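Local atomic coordinates of beta-porphyranase B (Bacteroides plebeius, PDB entry 4AWD), a protein that hydrolyses the beta-1,4 linkages between D-galactose and L-galactose-6-sulfate in the red-algal polysaccharide porphyran, releasing mostly a sulfated disaccharide. Residues 31-36 with 313-317; 52-56 with 66-70; 57-63 with 91-96. All coordinates share one frame; numbering follows the deposited sequence.

Contact 1 of 3, residues 31-36 with 313-317; sequences LAEEHI and WVRAY
Tyr317 OH donates a hydrogen bond of 2.6 Å to Ala32 O. It joins residues 31-36 to strand segment 313-317. The C=O...OH angle is 117°, and the donor is tilted somewhat from the carbonyl plane. The carbonyl itself sits at the edge of the phenol ring, near its plane. Ala32 O also takes a weak bond from His35 N.

The guanidinium of Arg315 is sandwiched between the Trp313 indole and Leu31 O. Arg315 CZ lies over the indole ring centre, and Leu31 O stands over the opposite face of the guanidinium. The His35 ring is tilted to both flat groups. It meets the same arginine with its face, and Arg315 NH2 is 3.4 Å from His35 CG. The edge of Trp313 points at the His35 face in an edge-to-face pair, centroids 5.1 Å apart and planes at 55°. CG of His35 is anti to its own backbone N (chi1 -170°), which carries the imidazole across the arginine. The polar ends are held from outside the two segments: Arg315 NH1 by a salt bridge to Glu57, and His35 NE2 by a hydrogen bond to Glu137.

Apolar contacts fill in around these groups. Ala32 CB rests on Arg315 CD at 3.6 Å. Ile36 CG1 approaches Tyr317 CE2, also at 3.6 Å.

The short helix 30-34 thus packs against the middle of strand 308-321. Strand 134-141 pairs with that strand, and Trp48 of strand 46-50 touches both Ile36 and Tyr317.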
ATOM      1  N   LEU A  31      21.597   1.577   6.247  1.00 16.48           N
ATOM      2  CA  LEU A  31      21.161   0.390   5.538  1.00 16.55           C
ATOM      3  C   LEU A  31      20.506   0.782   4.219  1.00 16.63           C
ATOM      4  O   LEU A  31      20.740   0.136   3.198  1.00 16.97           O
ATOM      5  CB  LEU A  31      20.234  -0.460   6.410  1.00 16.38           C
ATOM      6  CG  LEU A  31      20.977  -1.271   7.481  1.00 15.99           C
ATOM      7  CD1 LEU A  31      19.998  -1.998   8.365  1.00 15.05           C
ATOM      8  CD2 LEU A  31      21.944  -2.263   6.856  1.00 15.26           C
ATOM      9  N   ALA A  32      19.728   1.863   4.245  1.00 16.69           N
ATOM     10  CA  ALA A  32      19.075   2.383   3.044  1.00 17.09           C
ATOM     11  C   ALA A  32      20.076   2.936   2.043  1.00 17.27           C
ATOM     12  O   ALA A  32      19.914   2.728   0.847  1.00 16.90           O
ATOM     13  CB  ALA A  32      18.017   3.441   3.395  1.00 16.69           C
ATOM     14  N   GLU A  33      21.097   3.645   2.528  1.00 18.12           N
ATOM     15  CA  GLU A  33      22.167   4.151   1.650  1.00 18.98           C
ATOM     16  C   GLU A  33      22.874   2.995   0.950  1.00 19.32           C
ATOM     17  O   GLU A  33      23.081   3.030  -0.263  1.00 19.31           O
ATOM     18  CB  GLU A  33      23.181   4.993   2.433  1.00 19.08           C
ATOM     19  CG  GLU A  33      24.258   5.652   1.580  1.00 20.10           C
ATOM     20  CD  GLU A  33      23.801   6.944   0.902  1.00 24.47           C
ATOM     21  OE1 GLU A  33      22.676   7.432   1.195  1.00 25.70           O
ATOM     22  OE2 GLU A  33      24.581   7.484   0.072  1.00 27.04           O
ATOM     23  N   GLU A  34      23.221   1.969   1.723  1.00 19.87           N
ATOM     24  CA  GLU A  34      23.856   0.768   1.199  1.00 20.68           C
ATOM     25  C   GLU A  34      22.972   0.051   0.166  1.00 20.97           C
ATOM     26  O   GLU A  34      23.488  -0.520  -0.792  1.00 21.29           O
ATOM     27  CB  GLU A  34      24.234  -0.162   2.358  1.00 20.82           C
ATOM     28  CG  GLU A  34      24.857  -1.513   1.964  1.00 23.09           C
ATOM     29  CD  GLU A  34      26.254  -1.408   1.320  1.00 26.44           C
ATOM     30  OE1 GLU A  34      26.996  -0.416   1.567  1.00 27.05           O
ATOM     31  OE2 GLU A  34      26.611  -2.342   0.560  1.00 27.84           O
ATOM     32  N   HIS A  35      21.651   0.104   0.353  1.00 20.90           N
ATOM     33  CA  HIS A  35      20.694  -0.545  -0.554  1.00 21.18           C
ATOM     34  C   HIS A  35      20.617   0.074  -1.973  1.00 21.40           C
ATOM     35  O   HIS A  35      20.023  -0.521  -2.873  1.00 21.64           O
ATOM     36  CB  HIS A  35      19.296  -0.608   0.091  1.00 21.31           C
ATOM     37  CG  HIS A  35      18.309  -1.454  -0.662  1.00 21.55           C
ATOM     38  ND1 HIS A  35      18.505  -2.800  -0.905  1.00 22.11           N
ATOM     39  CD2 HIS A  35      17.109  -1.147  -1.213  1.00 21.77           C
ATOM     40  CE1 HIS A  35      17.477  -3.280  -1.583  1.00 21.28           C
ATOM     41  NE2 HIS A  35      16.618  -2.296  -1.787  1.00 22.04           N
ATOM     42  N   ILE A  36      21.223   1.247  -2.175  1.00 21.40           N
ATOM     43  CA  ILE A  36      21.266   1.892  -3.498  1.00 21.25           C
ATOM     44  C   ILE A  36      21.924   0.999  -4.575  1.00 21.46           C
ATOM     45  O   ILE A  36      21.499   1.014  -5.735  1.00 21.72           O
ATOM     46  CB  ILE A  36      21.892   3.322  -3.424  1.00 21.31           C
ATOM     47  CG1 ILE A  36      20.995   4.235  -2.579  1.00 20.82           C
ATOM     48  CG2 ILE A  36      22.096   3.946  -4.823  1.00 20.60           C
ATOM     49  CD1 ILE A  36      21.653   5.551  -2.145  1.00 20.98           C
ATOM     50  N   TRP A 313      11.690  -3.385   6.541  1.00 12.50           N
ATOM     51  CA  TRP A 313      11.971  -1.976   6.351  1.00 13.09           C
ATOM     52  C   TRP A 313      11.078  -1.358   5.315  1.00 13.32           C
ATOM     53  O   TRP A 313      10.458  -2.050   4.512  1.00 13.71           O
ATOM     54  CB  TRP A 313      13.443  -1.735   5.973  1.00 12.82           C
ATOM     55  CG  TRP A 313      14.016  -2.696   4.965  1.00 13.33           C
ATOM     56  CD1 TRP A 313      14.830  -3.772   5.227  1.00 14.68           C
ATOM     57  CD2 TRP A 313      13.836  -2.670   3.548  1.00 12.88           C
ATOM     58  NE1 TRP A 313      15.176  -4.399   4.059  1.00 15.17           N
ATOM     59  CE2 TRP A 313      14.575  -3.748   3.014  1.00 13.73           C
ATOM     60  CE3 TRP A 313      13.136  -1.832   2.672  1.00 14.21           C
ATOM     61  CZ2 TRP A 313      14.623  -4.018   1.650  1.00 13.94           C
ATOM     62  CZ3 TRP A 313      13.191  -2.094   1.304  1.00 13.95           C
ATOM     63  CH2 TRP A 313      13.923  -3.180   0.812  1.00 15.26           C
ATOM     64  N   VAL A 314      11.022  -0.035   5.344  1.00 13.83           N
ATOM     65  CA  VAL A 314      10.425   0.726   4.276  1.00 14.46           C
ATOM     66  C   VAL A 314      11.516   1.701   3.840  1.00 14.77           C
ATOM     67  O   VAL A 314      12.108   2.383   4.690  1.00 15.21           O
ATOM     68  CB  VAL A 314       9.151   1.410   4.784  1.00 14.74           C
ATOM     69  CG1 VAL A 314       8.748   2.570   3.897  1.00 15.74           C
ATOM     70  CG2 VAL A 314       8.014   0.370   4.893  1.00 14.30           C
ATOM     71  N   ARG A 315      11.835   1.739   2.549  1.00 14.41           N
ATOM     72  CA  ARG A 315      12.920   2.616   2.103  1.00 14.94           C
ATOM     73  C   ARG A 315      12.525   3.429   0.879  1.00 15.03           C
ATOM     74  O   ARG A 315      12.023   2.885  -0.098  1.00 15.61           O
ATOM     75  CB  ARG A 315      14.243   1.830   1.928  1.00 15.21           C
ATOM     76  CG  ARG A 315      14.517   0.879   3.132  1.00 15.45           C
ATOM     77  CD  ARG A 315      15.961   0.516   3.426  1.00 14.83           C
ATOM     78  NE  ARG A 315      16.478  -0.637   2.706  1.00 14.58           N
ATOM     79  CZ  ARG A 315      17.150  -1.670   3.235  1.00 13.24           C
ATOM     80  NH1 ARG A 315      17.401  -1.773   4.532  1.00 12.14           N
ATOM     81  NH2 ARG A 315      17.582  -2.627   2.432  1.00 13.41           N
ATOM     82  N   ALA A 316      12.698   4.744   0.962  1.00 14.94           N
ATOM     83  CA  ALA A 316      12.344   5.637  -0.143  1.00 15.08           C
ATOM     84  C   ALA A 316      13.555   6.415  -0.657  1.00 15.18           C
ATOM     85  O   ALA A 316      14.471   6.750   0.107  1.00 15.27           O
ATOM     86  CB  ALA A 316      11.251   6.597   0.276  1.00 14.24           C
ATOM     87  N   TYR A 317      13.545   6.711  -1.951  1.00 15.32           N
ATOM     88  CA  TYR A 317      14.640   7.436  -2.565  1.00 16.12           C
ATOM     89  C   TYR A 317      14.155   8.535  -3.506  1.00 17.39           C
ATOM     90  O   TYR A 317      13.036   8.499  -4.014  1.00 17.01           O
ATOM     91  CB  TYR A 317      15.594   6.476  -3.282  1.00 15.41           C
ATOM     92  CG  TYR A 317      16.113   5.359  -2.394  1.00 15.42           C
ATOM     93  CD1 TYR A 317      15.345   4.216  -2.158  1.00 15.36           C
ATOM     94  CD2 TYR A 317      17.354   5.449  -1.777  1.00 15.40           C
ATOM     95  CE1 TYR A 317      15.798   3.195  -1.343  1.00 15.43           C
ATOM     96  CE2 TYR A 317      17.824   4.416  -0.960  1.00 16.22           C
ATOM     97  CZ  TYR A 317      17.033   3.298  -0.751  1.00 15.40           C
ATOM     98  OH  TYR A 317      17.465   2.278   0.052  1.00 16.14           O
TER

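Contact 2 of 3, residues 52-56 with 66-70; sequences EDYTD and AKWHA
Lys67 NZ donates a 2.6 Å hydrogen bond to Thr55 O, and the donor lies nearly along the C=O axis, at 176°. The same ammonium makes a weak bond of 3.0 Å to Glu52 O. Tyr29 OH is a further partner, from the N-terminal part of the chain. The lysine thus ties together two carbonyls of the 52-56 segment. Its chain is extended up to a bend at chi3 (-71°), which turns the ammonium in between them.

The second strong bond runs from Trp68 NE1 to Asp56 OD2, at 2.8 Å with an N-H...O angle of 157°. The carboxylate oxygen lies in the indole plane and is met on its anti side. Asp56 OD1 accepts from Phe58 N, so both carboxylate oxygens are engaged.

Two waters complete the link. One donates to Asp53 O and Lys67 O. The other accepts from Lys67 NZ and makes a weak bond to Asp56 OD2.

The contact belongs to the beta-sandwich (jelly-roll) fold of the GH16 family. It joins the loop after strand 46-50 to the short strand 68-69, which pairs with strand 117-126.

The aliphatic part of Lys67 runs over the loop backbone, with CG 3.3 Å from Asp53 O. Asp56 CB lies 3.8 Å from Trp68 CZ2. Beyond the two segments, Trp68 rests on Val124, Ser126 and Val314.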
ATOM      1  N   GLU A  52      14.567  10.537   3.664  1.00 16.28           N
ATOM      2  CA  GLU A  52      14.492  10.135   5.072  1.00 16.16           C
ATOM      3  C   GLU A  52      13.068  10.084   5.586  1.00 15.62           C
ATOM      4  O   GLU A  52      12.744   9.298   6.477  1.00 15.61           O
ATOM      5  CB  GLU A  52      15.322  11.059   5.946  1.00 16.15           C
ATOM      6  CG  GLU A  52      16.798  10.988   5.626  1.00 19.17           C
ATOM      7  CD  GLU A  52      17.649  11.944   6.442  1.00 22.01           C
ATOM      8  OE1 GLU A  52      17.142  12.519   7.435  1.00 24.00           O
ATOM      9  OE2 GLU A  52      18.839  12.104   6.089  1.00 23.63           O
ATOM     10  N   ASP A  53      12.220  10.910   4.986  1.00 15.06           N
ATOM     11  CA  ASP A  53      10.865  11.113   5.441  1.00 14.40           C
ATOM     12  C   ASP A  53       9.985   9.873   5.310  1.00 13.77           C
ATOM     13  O   ASP A  53       8.998   9.749   6.015  1.00 13.79           O
ATOM     14  CB  ASP A  53      10.265  12.310   4.696  1.00 15.09           C
ATOM     15  CG  ASP A  53      10.881  13.648   5.141  1.00 15.47           C
ATOM     16  OD1 ASP A  53      11.660  13.670   6.126  1.00 15.67           O
ATOM     17  OD2 ASP A  53      10.585  14.675   4.507  1.00 14.86           O
ATOM     18  N   TYR A  54      10.350   8.949   4.427  1.00 12.93           N
ATOM     19  CA  TYR A  54       9.533   7.750   4.195  1.00 12.35           C
ATOM     20  C   TYR A  54      10.390   6.490   4.295  1.00 11.65           C
ATOM     21  O   TYR A  54      10.099   5.462   3.700  1.00 10.66           O
ATOM     22  CB  TYR A  54       8.799   7.866   2.848  1.00 12.21           C
ATOM     23  CG  TYR A  54       8.207   9.242   2.680  1.00 12.45           C
ATOM     24  CD1 TYR A  54       7.036   9.605   3.354  1.00 12.38           C
ATOM     25  CD2 TYR A  54       8.857  10.213   1.906  1.00 13.02           C
ATOM     26  CE1 TYR A  54       6.504  10.895   3.239  1.00 12.29           C
ATOM     27  CE2 TYR A  54       8.336  11.502   1.786  1.00 13.06           C
ATOM     28  CZ  TYR A  54       7.163  11.835   2.452  1.00 12.94           C
ATOM     29  OH  TYR A  54       6.655  13.110   2.321  1.00 12.87           O
ATOM     30  N   THR A  55      11.453   6.597   5.086  1.00 11.28           N
ATOM     31  CA  THR A  55      12.427   5.539   5.196  1.00 10.81           C
ATOM     32  C   THR A  55      12.525   5.168   6.654  1.00 11.31           C
ATOM     33  O   THR A  55      12.641   6.054   7.525  1.00 11.43           O
ATOM     34  CB  THR A  55      13.806   5.989   4.633  1.00 10.49           C
ATOM     35  OG1 THR A  55      13.725   6.106   3.206  1.00  9.60           O
ATOM     36  CG2 THR A  55      14.879   4.998   4.975  1.00  9.70           C
ATOM     37  N   ASP A  56      12.472   3.862   6.912  1.00 11.42           N
ATOM     38  CA  ASP A  56      12.547   3.332   8.263  1.00 12.00           C
ATOM     39  C   ASP A  56      12.913   1.857   8.292  1.00 12.61           C
ATOM     40  O   ASP A  56      12.257   1.014   7.645  1.00 12.85           O
ATOM     41  CB  ASP A  56      11.219   3.524   9.010  1.00 11.94           C
ATOM     42  CG  ASP A  56      11.407   3.608  10.524  1.00 12.24           C
ATOM     43  OD1 ASP A  56      12.283   2.900  11.087  1.00 10.94           O
ATOM     44  OD2 ASP A  56      10.661   4.387  11.151  1.00 12.38           O
ATOM     45  N   ALA A  66       7.364  10.504  15.256  1.00 15.07           N
ATOM     46  CA  ALA A  66       7.606  11.712  14.450  1.00 15.26           C
ATOM     47  C   ALA A  66       7.344  11.465  12.958  1.00 14.88           C
ATOM     48  O   ALA A  66       6.891  12.363  12.253  1.00 15.33           O
ATOM     49  CB  ALA A  66       9.023  12.257  14.664  1.00 15.04           C
ATOM     50  N   LYS A  67       7.615  10.241  12.503  1.00 14.26           N
ATOM     51  CA  LYS A  67       7.544   9.868  11.084  1.00 14.04           C
ATOM     52  C   LYS A  67       6.251   9.134  10.668  1.00 13.46           C
ATOM     53  O   LYS A  67       5.860   9.181   9.493  1.00 13.06           O
ATOM     54  CB  LYS A  67       8.741   8.972  10.733  1.00 14.16           C
ATOM     55  CG  LYS A  67       9.034   8.848   9.236  1.00 14.82           C
ATOM     56  CD  LYS A  67      10.333   8.077   8.992  1.00 15.48           C
ATOM     57  CE  LYS A  67      11.585   8.870   9.399  1.00 13.84           C
ATOM     58  NZ  LYS A  67      12.815   8.014   9.210  1.00 14.36           N
ATOM     59  N   TRP A  68       5.619   8.439  11.615  1.00 12.43           N
ATOM     60  CA  TRP A  68       4.488   7.553  11.299  1.00 11.97           C
ATOM     61  C   TRP A  68       3.270   7.783  12.175  1.00 11.50           C
ATOM     62  O   TRP A  68       3.398   8.044  13.363  1.00 11.85           O
ATOM     63  CB  TRP A  68       4.889   6.069  11.418  1.00 10.73           C
ATOM     64  CG  TRP A  68       6.095   5.712  10.659  1.00 10.53           C
ATOM     65  CD1 TRP A  68       7.336   5.496  11.166  1.00 10.66           C
ATOM     66  CD2 TRP A  68       6.205   5.528   9.238  1.00 10.09           C
ATOM     67  NE1 TRP A  68       8.211   5.176  10.157  1.00  9.23           N
ATOM     68  CE2 TRP A  68       7.546   5.204   8.963  1.00  9.37           C
ATOM     69  CE3 TRP A  68       5.300   5.605   8.174  1.00  9.88           C
ATOM     70  CZ2 TRP A  68       8.010   4.962   7.666  1.00  9.09           C
ATOM     71  CZ3 TRP A  68       5.761   5.356   6.887  1.00  9.07           C
ATOM     72  CH2 TRP A  68       7.104   5.039   6.649  1.00  9.08           C
ATOM     73  N   HIS A  69       2.091   7.662  11.583  1.00 11.77           N
ATOM     74  CA  HIS A  69       0.854   7.505  12.349  1.00 12.53           C
ATOM     75  C   HIS A  69       0.578   6.013  12.514  1.00 12.78           C
ATOM     76  O   HIS A  69       0.369   5.319  11.506  1.00 13.04           O
ATOM     77  CB  HIS A  69      -0.327   8.130  11.615  1.00 12.17           C
ATOM     78  CG  HIS A  69      -0.250   9.619  11.475  1.00 12.62           C
ATOM     79  ND1 HIS A  69      -0.373  10.477  12.547  1.00 14.47           N
ATOM     80  CD2 HIS A  69      -0.131  10.403  10.378  1.00 11.66           C
ATOM     81  CE1 HIS A  69      -0.311  11.725  12.120  1.00 13.22           C
ATOM     82  NE2 HIS A  69      -0.159  11.707  10.809  1.00 13.01           N
ATOM     83  N   ALA A  70       0.574   5.527  13.758  1.00 12.64           N
ATOM     84  CA  ALA A  70       0.272   4.105  14.057  1.00 12.96           C
ATOM     85  C   ALA A  70      -1.146   3.734  13.630  1.00 13.21           C
ATOM     86  O   ALA A  70      -1.385   2.617  13.141  1.00 13.86           O
ATOM     87  CB  ALA A  70       0.473   3.791  15.551  1.00 12.16           C
TER
HETATM   88  O   HOH W   1       6.767  10.928   7.302  1.00 12.21           O
HETATM   89  O   HOH W   2      12.393   6.574  11.410  1.00 20.49           O

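Contact 3 of 3, residues 57-63 with 91-96; sequences EFNGKRL and VKKGCL. With CA (calcium ion), chain C.
The calcium ion is gripped by both segments: Glu57 O and Asn59 OD1 at 2.4 Å each from the loop, and Gly94 O at 2.2 Å from the hairpin. Water 3 is a further ligand. It donates to Glu57 OE1, the oxygen that Arg315 also holds. Asp312 completes the site through its backbone O and side-chain OD1. The side chain of Asn59 is turned back so that its amide oxygen faces the metal.

A second water joins the backbones. It donates to Phe58 O and Gly60 O and accepts from Gly94 N.

Apolar packing continues beside the metal. Leu96 CB sits over the face of the Phe58 ring, 3.5 Å from its centroid and 8° off the ring normal, in a CH-pi contact. Val91 CG1 lies 4.0 Å from Phe58 CB, while its CG2 reaches Leu63 CB at 3.9 Å.

Gly94 lies in a type I' turn from Lys92 to Cys95, with a positive phi (90°) that glycine adopts easily. The whole is a calcium site between a loop and a tight beta hairpin, on the convex side of the GH16 beta-sandwich, consistent with the calcium site found in many GH16 enzymes.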
ATOM      1  N   GLU A  57      13.925   1.553   9.100  1.00 12.67           N
ATOM      2  CA  GLU A  57      14.417   0.202   9.258  1.00 12.72           C
ATOM      3  C   GLU A  57      13.657  -0.524  10.364  1.00 13.06           C
ATOM      4  O   GLU A  57      13.727  -1.740  10.483  1.00 13.43           O
ATOM      5  CB  GLU A  57      15.916   0.228   9.557  1.00 12.43           C
ATOM      6  CG  GLU A  57      16.761   0.876   8.474  1.00 11.94           C
ATOM      7  CD  GLU A  57      16.673   0.161   7.123  1.00 13.09           C
ATOM      8  OE1 GLU A  57      16.502  -1.084   7.084  1.00 11.54           O
ATOM      9  OE2 GLU A  57      16.800   0.852   6.087  1.00 13.18           O
ATOM     10  N   PHE A  58      12.928   0.230  11.172  1.00 13.48           N
ATOM     11  CA  PHE A  58      12.167  -0.327  12.301  1.00 13.96           C
ATOM     12  C   PHE A  58      13.070  -1.165  13.218  1.00 14.69           C
ATOM     13  O   PHE A  58      12.680  -2.233  13.702  1.00 14.95           O
ATOM     14  CB  PHE A  58      10.937  -1.141  11.834  1.00 12.81           C
ATOM     15  CG  PHE A  58      10.067  -0.438  10.819  1.00 11.72           C
ATOM     16  CD1 PHE A  58       9.322   0.691  11.166  1.00  9.67           C
ATOM     17  CD2 PHE A  58       9.971  -0.926   9.511  1.00 10.27           C
ATOM     18  CE1 PHE A  58       8.500   1.329  10.220  1.00 10.91           C
ATOM     19  CE2 PHE A  58       9.162  -0.297   8.556  1.00  9.78           C
ATOM     20  CZ  PHE A  58       8.418   0.828   8.905  1.00  9.42           C
ATOM     21  N   ASN A  59      14.280  -0.677  13.452  1.00 15.97           N
ATOM     22  CA  ASN A  59      15.257  -1.437  14.251  1.00 17.35           C
ATOM     23  C   ASN A  59      15.375  -0.925  15.684  1.00 18.33           C
ATOM     24  O   ASN A  59      16.258  -1.352  16.432  1.00 19.16           O
ATOM     25  CB  ASN A  59      16.623  -1.495  13.544  1.00 16.88           C
ATOM     26  CG  ASN A  59      16.620  -2.452  12.337  1.00 17.72           C
ATOM     27  OD1 ASN A  59      15.639  -3.166  12.097  1.00 18.52           O
ATOM     28  ND2 ASN A  59      17.714  -2.468  11.579  1.00 15.31           N
ATOM     29  N   GLY A  60      14.474  -0.022  16.062  1.00 19.22           N
ATOM     30  CA  GLY A  60      14.430   0.505  17.414  1.00 21.10           C
ATOM     31  C   GLY A  60      13.477  -0.211  18.351  1.00 22.55           C
ATOM     32  O   GLY A  60      13.048  -1.350  18.101  1.00 22.76           O
ATOM     33  N   LYS A  61      13.131   0.472  19.436  1.00 23.79           N
ATOM     34  CA  LYS A  61      12.302  -0.108  20.490  1.00 25.07           C
ATOM     35  C   LYS A  61      10.814   0.227  20.317  1.00 24.82           C
ATOM     36  O   LYS A  61       9.961  -0.341  21.008  1.00 24.69           O
ATOM     37  CB  LYS A  61      12.801   0.350  21.870  1.00 26.06           C
ATOM     38  CG  LYS A  61      14.325   0.595  21.963  1.00 29.07           C
ATOM     39  CD  LYS A  61      14.782   1.039  23.375  1.00 33.15           C
ATOM     40  CE  LYS A  61      14.370   2.487  23.709  1.00 35.85           C
ATOM     41  NZ  LYS A  61      15.213   3.531  23.028  1.00 36.79           N
ATOM     42  N   ARG A  62      10.512   1.140  19.388  1.00 24.46           N
ATOM     43  CA  ARG A  62       9.135   1.578  19.116  1.00 24.24           C
ATOM     44  C   ARG A  62       8.995   2.208  17.727  1.00 23.08           C
ATOM     45  O   ARG A  62       9.986   2.564  17.079  1.00 22.98           O
ATOM     46  CB  ARG A  62       8.651   2.585  20.171  1.00 24.71           C
ATOM     47  CG  ARG A  62       9.413   3.903  20.142  1.00 28.18           C
ATOM     48  CD  ARG A  62       8.879   4.948  21.136  1.00 33.99           C
ATOM     49  NE  ARG A  62       9.266   4.688  22.527  1.00 38.08           N
ATOM     50  CZ  ARG A  62      10.498   4.831  23.026  1.00 41.08           C
ATOM     51  NH1 ARG A  62      11.517   5.216  22.254  1.00 41.95           N
ATOM     52  NH2 ARG A  62      10.721   4.566  24.312  1.00 41.71           N
ATOM     53  N   LEU A  63       7.751   2.340  17.282  1.00 21.56           N
ATOM     54  CA  LEU A  63       7.450   3.090  16.075  1.00 20.45           C
ATOM     55  C   LEU A  63       7.824   4.557  16.296  1.00 19.71           C
ATOM     56  O   LEU A  63       7.566   5.134  17.366  1.00 19.68           O
ATOM     57  CB  LEU A  63       5.965   2.935  15.684  1.00 20.05           C
ATOM     58  CG  LEU A  63       5.482   3.600  14.383  1.00 18.58           C
ATOM     59  CD1 LEU A  63       5.864   2.814  13.170  1.00 16.74           C
ATOM     60  CD2 LEU A  63       3.974   3.807  14.405  1.00 18.33           C
ATOM     61  N   VAL A  91       6.670  -2.359  16.777  1.00 16.17           N
ATOM     62  CA  VAL A  91       7.994  -2.521  16.195  1.00 17.32           C
ATOM     63  C   VAL A  91       8.781  -3.395  17.163  1.00 18.50           C
ATOM     64  O   VAL A  91       8.979  -3.030  18.319  1.00 18.93           O
ATOM     65  CB  VAL A  91       8.723  -1.159  16.032  1.00 17.18           C
ATOM     66  CG1 VAL A  91      10.207  -1.374  15.714  1.00 17.24           C
ATOM     67  CG2 VAL A  91       8.058  -0.311  14.963  1.00 16.64           C
ATOM     68  N   LYS A  92       9.224  -4.551  16.704  1.00 19.58           N
ATOM     69  CA  LYS A  92       9.917  -5.464  17.570  1.00 20.85           C
ATOM     70  C   LYS A  92      10.858  -6.318  16.738  1.00 20.85           C
ATOM     71  O   LYS A  92      10.490  -6.753  15.653  1.00 21.12           O
ATOM     72  CB  LYS A  92       8.893  -6.327  18.325  1.00 21.69           C
ATOM     73  CG  LYS A  92       9.489  -7.364  19.277  1.00 23.64           C
ATOM     74  CD  LYS A  92       9.636  -6.848  20.701  1.00 27.58           C
ATOM     75  CE  LYS A  92      10.043  -7.999  21.658  1.00 29.60           C
ATOM     76  NZ  LYS A  92       9.076  -9.155  21.657  1.00 29.31           N
ATOM     77  N   LYS A  93      12.077  -6.526  17.245  1.00 21.10           N
ATOM     78  CA  LYS A  93      13.094  -7.386  16.613  1.00 21.14           C
ATOM     79  C   LYS A  93      13.332  -7.098  15.131  1.00 20.71           C
ATOM     80  O   LYS A  93      13.405  -8.024  14.321  1.00 20.65           O
ATOM     81  CB  LYS A  93      12.738  -8.869  16.777  1.00 21.57           C
ATOM     82  CG  LYS A  93      12.553  -9.344  18.208  1.00 23.57           C
ATOM     83  CD  LYS A  93      11.851 -10.701  18.194  1.00 28.74           C
ATOM     84  CE  LYS A  93      11.814 -11.346  19.574  1.00 31.69           C
ATOM     85  NZ  LYS A  93      11.025 -12.618  19.561  1.00 34.08           N
ATOM     86  N   GLY A  94      13.449  -5.821  14.771  1.00 20.13           N
ATOM     87  CA  GLY A  94      13.833  -5.457  13.403  1.00 18.88           C
ATOM     88  C   GLY A  94      12.691  -5.283  12.407  1.00 18.11           C
ATOM     89  O   GLY A  94      12.940  -4.969  11.236  1.00 17.25           O
ATOM     90  N   CYS A  95      11.451  -5.473  12.865  1.00 17.28           N
ATOM     91  CA  CYS A  95      10.280  -5.398  11.983  1.00 16.60           C
ATOM     92  C   CYS A  95       9.163  -4.518  12.500  1.00 16.34           C
ATOM     93  O   CYS A  95       8.866  -4.499  13.702  1.00 16.59           O
ATOM     94  CB  CYS A  95       9.698  -6.785  11.731  1.00 16.50           C
ATOM     95  SG  CYS A  95      10.681  -7.830  10.663  1.00 16.55           S
ATOM     96  N   LEU A  96       8.548  -3.783  11.583  1.00 15.34           N
ATOM     97  CA  LEU A  96       7.228  -3.254  11.818  1.00 14.53           C
ATOM     98  C   LEU A  96       6.287  -4.456  11.780  1.00 14.16           C
ATOM     99  O   LEU A  96       6.330  -5.266  10.851  1.00 13.51           O
ATOM    100  CB  LEU A  96       6.843  -2.241  10.733  1.00 14.64           C
ATOM    101  CG  LEU A  96       5.384  -1.755  10.757  1.00 14.56           C
ATOM    102  CD1 LEU A  96       5.096  -0.885  12.000  1.00 14.68           C
ATOM    103  CD2 LEU A  96       5.042  -1.011   9.481  1.00 15.31           C
TER
HETATM  104 CA    CA C1321      14.555  -4.002  10.125  1.00 17.69          CA
HETATM  105  O   HOH W   3      16.367  -3.171   8.851  1.00  9.89           O
HETATM  106  O   HOH W   4      13.068  -3.639  16.034  1.00 19.14           O

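In the fold
The three contacts lie on the same side of the chain's centre, with centres about 12 to 15 Å apart. Residues 52-63 run through contacts 2 and 3, and strand 308-321 meets both parts of this loop. Val314 O probably accepts a hydrogen bond from Asp56 N at 2.7 Å, joining contacts 1 and 2. Glu57 links contacts 1 and 3: its OE1 lies 2.8 Å from Arg315 NH1, while its backbone O binds calcium. Contacts 2 and 3 meet where Trp68 CD1 packs on Leu63 CD1 at 3.7 Å. All three are away from the predicted catalytic residues Glu176 and Glu181.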